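Local atomic coordinates of protein adenylyltransferase (Bartonella henselae str. Houston-1, PDB entry 5NH2), a protein that transfers AMP from ATP to tyrosine and threonine residues of host target proteins through its Fic domain, contributing to the virulence of the bacterium. Residues A[272-277]-A[286-291]. Sequence-based numbering, arbitrary orientation.
Sequences DHLPPE and DKITFT
F290 meets H273 and L274 where the linker that follows strand 265-270 passes over strand 287-291, the last strand of the five-stranded OB-like sheet in the intracellular delivery part of the chain. It is a worked example of a connection held to its own sheet mainly by side-chain packing; no hydrogen bond joins the two segments. F290 makes most of the contact, touching both H273 and L274. At the rim of its ring, close to the ring plane, the carbonyl oxygen H273 O approaches F290 CE1 at 3.7 Å, a placement that would suit the slightly positive hydrogens of an aromatic edge. H273 CB lies 4.0 Å from F290 CE1, while the imidazole leads away from the strand, and the H273 side chain touches P293. L274 arrives nearly at right angles to the F290 side chain, and its CD2 methyl touches both F290 and I288: CD2 is 4.2 Å from F290 CD1 and also 4.2 Å from I288 CD1. With CG anti to the backbone N (chi1 165°), the F290 ring extends from a CB that already points toward the linker.

In the next shell, F258 of strand 257-262 sets its ring edge-to-face with F290 and also touches L274, and L260 touches both I288 and F290. Backbone bonds from I288 to G248 and from F290 to Y246 fix the strand against strand 245-253. On the linker side, the backbone N of D272 donates a hydrogen bond to N270 OD1. T289 points its OG1 to the other side of the strand, where it is hydrogen-bonded to T247 OG1.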
ATOM      1  N   ASP A 272      19.453  -5.623 -20.715  1.00 58.05           N
ATOM      2  CA  ASP A 272      20.666  -6.418 -20.928  1.00 64.03           C
ATOM      3  C   ASP A 272      20.385  -7.910 -21.001  1.00 69.63           C
ATOM      4  O   ASP A 272      21.307  -8.682 -21.302  1.00 71.04           O
ATOM      5  CB  ASP A 272      21.726  -6.235 -19.822  1.00 63.80           C
ATOM      6  CG  ASP A 272      21.937  -4.795 -19.407  1.00 68.50           C
ATOM      7  OD1 ASP A 272      21.662  -4.492 -18.225  1.00 74.31           O
ATOM      8  OD2 ASP A 272      22.408  -3.978 -20.222  1.00 59.87           O
ATOM      9  N   HIS A 273      19.173  -8.350 -20.669  1.00 70.08           N
ATOM     10  CA  HIS A 273      18.839  -9.766 -20.778  1.00 72.65           C
ATOM     11  C   HIS A 273      18.212 -10.126 -22.123  1.00 66.84           C
ATOM     12  O   HIS A 273      17.985 -11.318 -22.394  1.00 64.77           O
ATOM     13  CB  HIS A 273      17.915 -10.177 -19.622  1.00 71.39           C
ATOM     14  CG  HIS A 273      18.546 -10.027 -18.268  1.00 75.60           C
ATOM     15  ND1 HIS A 273      17.822 -10.086 -17.094  1.00 72.47           N
ATOM     16  CD2 HIS A 273      19.833  -9.818 -17.901  1.00 78.04           C
ATOM     17  CE1 HIS A 273      18.635  -9.922 -16.065  1.00 71.43           C
ATOM     18  NE2 HIS A 273      19.861  -9.760 -16.526  1.00 76.01           N
ATOM     19  N   LEU A 274      17.910  -9.130 -22.959  1.00 66.95           N
ATOM     20  CA  LEU A 274      17.513  -9.474 -24.314  1.00 73.76           C
ATOM     21  C   LEU A 274      18.749  -9.802 -25.144  1.00 78.75           C
ATOM     22  O   LEU A 274      19.804  -9.188 -24.962  1.00 81.49           O
ATOM     23  CB  LEU A 274      16.767  -8.331 -24.968  1.00 77.28           C
ATOM     24  CG  LEU A 274      15.276  -8.238 -24.685  1.00 77.82           C
ATOM     25  CD1 LEU A 274      14.757  -6.927 -25.245  1.00 79.74           C
ATOM     26  CD2 LEU A 274      14.525  -9.436 -25.282  1.00 76.93           C
ATOM     27  N   PRO A 275      18.665 -10.781 -26.033  1.00 79.02           N
ATOM     28  CA  PRO A 275      19.730 -10.952 -27.004  1.00 69.60           C
ATOM     29  C   PRO A 275      19.946  -9.658 -27.752  1.00 78.43           C
ATOM     30  O   PRO A 275      18.990  -9.097 -28.309  1.00 78.86           O
ATOM     31  CB  PRO A 275      19.182 -12.052 -27.924  1.00 76.94           C
ATOM     32  CG  PRO A 275      18.248 -12.851 -27.045  1.00 71.65           C
ATOM     33  CD  PRO A 275      17.653 -11.855 -26.082  1.00 74.26           C
ATOM     34  N   PRO A 276      21.169  -9.118 -27.785  1.00 81.79           N
ATOM     35  CA  PRO A 276      21.395  -7.907 -28.591  1.00 85.08           C
ATOM     36  C   PRO A 276      21.114  -8.114 -30.076  1.00 89.09           C
ATOM     37  O   PRO A 276      20.766  -7.141 -30.765  1.00 85.94           O
ATOM     38  CB  PRO A 276      22.862  -7.573 -28.313  1.00 86.49           C
ATOM     39  CG  PRO A 276      23.038  -8.043 -26.880  1.00 83.67           C
ATOM     40  CD  PRO A 276      22.271  -9.342 -26.825  1.00 79.80           C
ATOM     41  N   GLU A 277      21.214  -9.355 -30.575  1.00 91.46           N
ATOM     42  CA  GLU A 277      20.763  -9.697 -31.920  1.00 93.32           C
ATOM     43  C   GLU A 277      19.244  -9.685 -32.047  1.00 98.18           C
ATOM     44  O   GLU A 277      18.739  -9.621 -33.170  1.00105.51           O
ATOM     45  CB  GLU A 277      21.300 -11.071 -32.349  1.00 91.86           C
ATOM     46  CG  GLU A 277      22.814 -11.189 -32.351  1.00 99.23           C
ATOM     47  CD  GLU A 277      23.396 -11.395 -33.738  1.00112.08           C
ATOM     48  OE1 GLU A 277      23.710 -12.551 -34.094  1.00116.75           O
ATOM     49  OE2 GLU A 277      23.544 -10.404 -34.482  1.00117.95           O
ATOM     50  N   ASP A 286       5.604  -6.753 -32.210  1.00 71.15           N
ATOM     51  CA  ASP A 286       6.245  -8.005 -32.573  1.00 75.99           C
ATOM     52  C   ASP A 286       5.959  -9.055 -31.503  1.00 78.63           C
ATOM     53  O   ASP A 286       5.808  -8.746 -30.317  1.00 84.19           O
ATOM     54  CB  ASP A 286       7.753  -7.791 -32.752  1.00 80.54           C
ATOM     55  CG  ASP A 286       8.105  -7.004 -34.039  1.00 90.71           C
ATOM     56  OD1 ASP A 286       7.373  -6.066 -34.452  1.00 92.25           O
ATOM     57  OD2 ASP A 286       9.146  -7.333 -34.642  1.00 93.83           O
ATOM     58  N   LYS A 287       5.856 -10.307 -31.930  1.00 78.13           N
ATOM     59  CA  LYS A 287       5.605 -11.411 -31.011  1.00 78.93           C
ATOM     60  C   LYS A 287       6.943 -12.003 -30.583  1.00 77.88           C
ATOM     61  O   LYS A 287       7.647 -12.619 -31.391  1.00 77.72           O
ATOM     62  CB  LYS A 287       4.727 -12.472 -31.676  1.00 83.03           C
ATOM     63  CG  LYS A 287       3.374 -11.984 -32.185  1.00 78.31           C
ATOM     64  N   ILE A 288       7.304 -11.835 -29.314  1.00 77.67           N
ATOM     65  CA  ILE A 288       8.578 -12.367 -28.851  1.00 84.39           C
ATOM     66  C   ILE A 288       8.348 -13.347 -27.710  1.00 76.59           C
ATOM     67  O   ILE A 288       7.328 -13.304 -27.009  1.00 75.51           O
ATOM     68  CB  ILE A 288       9.577 -11.265 -28.424  1.00 91.62           C
ATOM     69  CG1 ILE A 288       9.357 -10.826 -26.987  1.00 90.98           C
ATOM     70  CG2 ILE A 288       9.490 -10.063 -29.345  1.00 95.35           C
ATOM     71  CD1 ILE A 288      10.512 -10.007 -26.469  1.00 91.85           C
ATOM     72  N   THR A 289       9.311 -14.258 -27.560  1.00 68.92           N
ATOM     73  CA  THR A 289       9.416 -15.152 -26.418  1.00 67.10           C
ATOM     74  C   THR A 289      10.683 -14.822 -25.635  1.00 68.98           C
ATOM     75  O   THR A 289      11.752 -14.626 -26.221  1.00 77.03           O
ATOM     76  CB  THR A 289       9.438 -16.610 -26.859  1.00 68.58           C
ATOM     77  OG1 THR A 289       8.216 -16.910 -27.539  1.00 73.90           O
ATOM     78  CG2 THR A 289       9.545 -17.509 -25.660  1.00 67.34           C
ATOM     79  N   PHE A 290      10.556 -14.724 -24.314  1.00 62.52           N
ATOM     80  CA  PHE A 290      11.653 -14.280 -23.471  1.00 63.59           C
ATOM     81  C   PHE A 290      11.718 -15.181 -22.255  1.00 63.85           C
ATOM     82  O   PHE A 290      10.725 -15.323 -21.537  1.00 68.52           O
ATOM     83  CB  PHE A 290      11.472 -12.816 -23.036  1.00 56.40           C
ATOM     84  CG  PHE A 290      12.360 -12.394 -21.881  1.00 55.14           C
ATOM     85  CD1 PHE A 290      13.673 -12.000 -22.096  1.00 62.33           C
ATOM     86  CD2 PHE A 290      11.882 -12.367 -20.584  1.00 59.54           C
ATOM     87  CE1 PHE A 290      14.503 -11.607 -21.037  1.00 61.73           C
ATOM     88  CE2 PHE A 290      12.710 -11.965 -19.514  1.00 62.67           C
ATOM     89  CZ  PHE A 290      14.020 -11.592 -19.744  1.00 60.38           C
ATOM     90  N   THR A 291      12.883 -15.778 -22.027  1.00 55.01           N
ATOM     91  CA  THR A 291      13.159 -16.537 -20.821  1.00 56.33           C
ATOM     92  C   THR A 291      14.127 -15.737 -19.965  1.00 60.32           C
ATOM     93  O   THR A 291      15.258 -15.473 -20.386  1.00 60.71           O
ATOM     94  CB  THR A 291      13.752 -17.903 -21.151  1.00 64.01           C
ATOM     95  OG1 THR A 291      12.934 -18.555 -22.128  1.00 72.34           O
ATOM     96  CG2 THR A 291      13.808 -18.747 -19.902  1.00 61.40           C
TER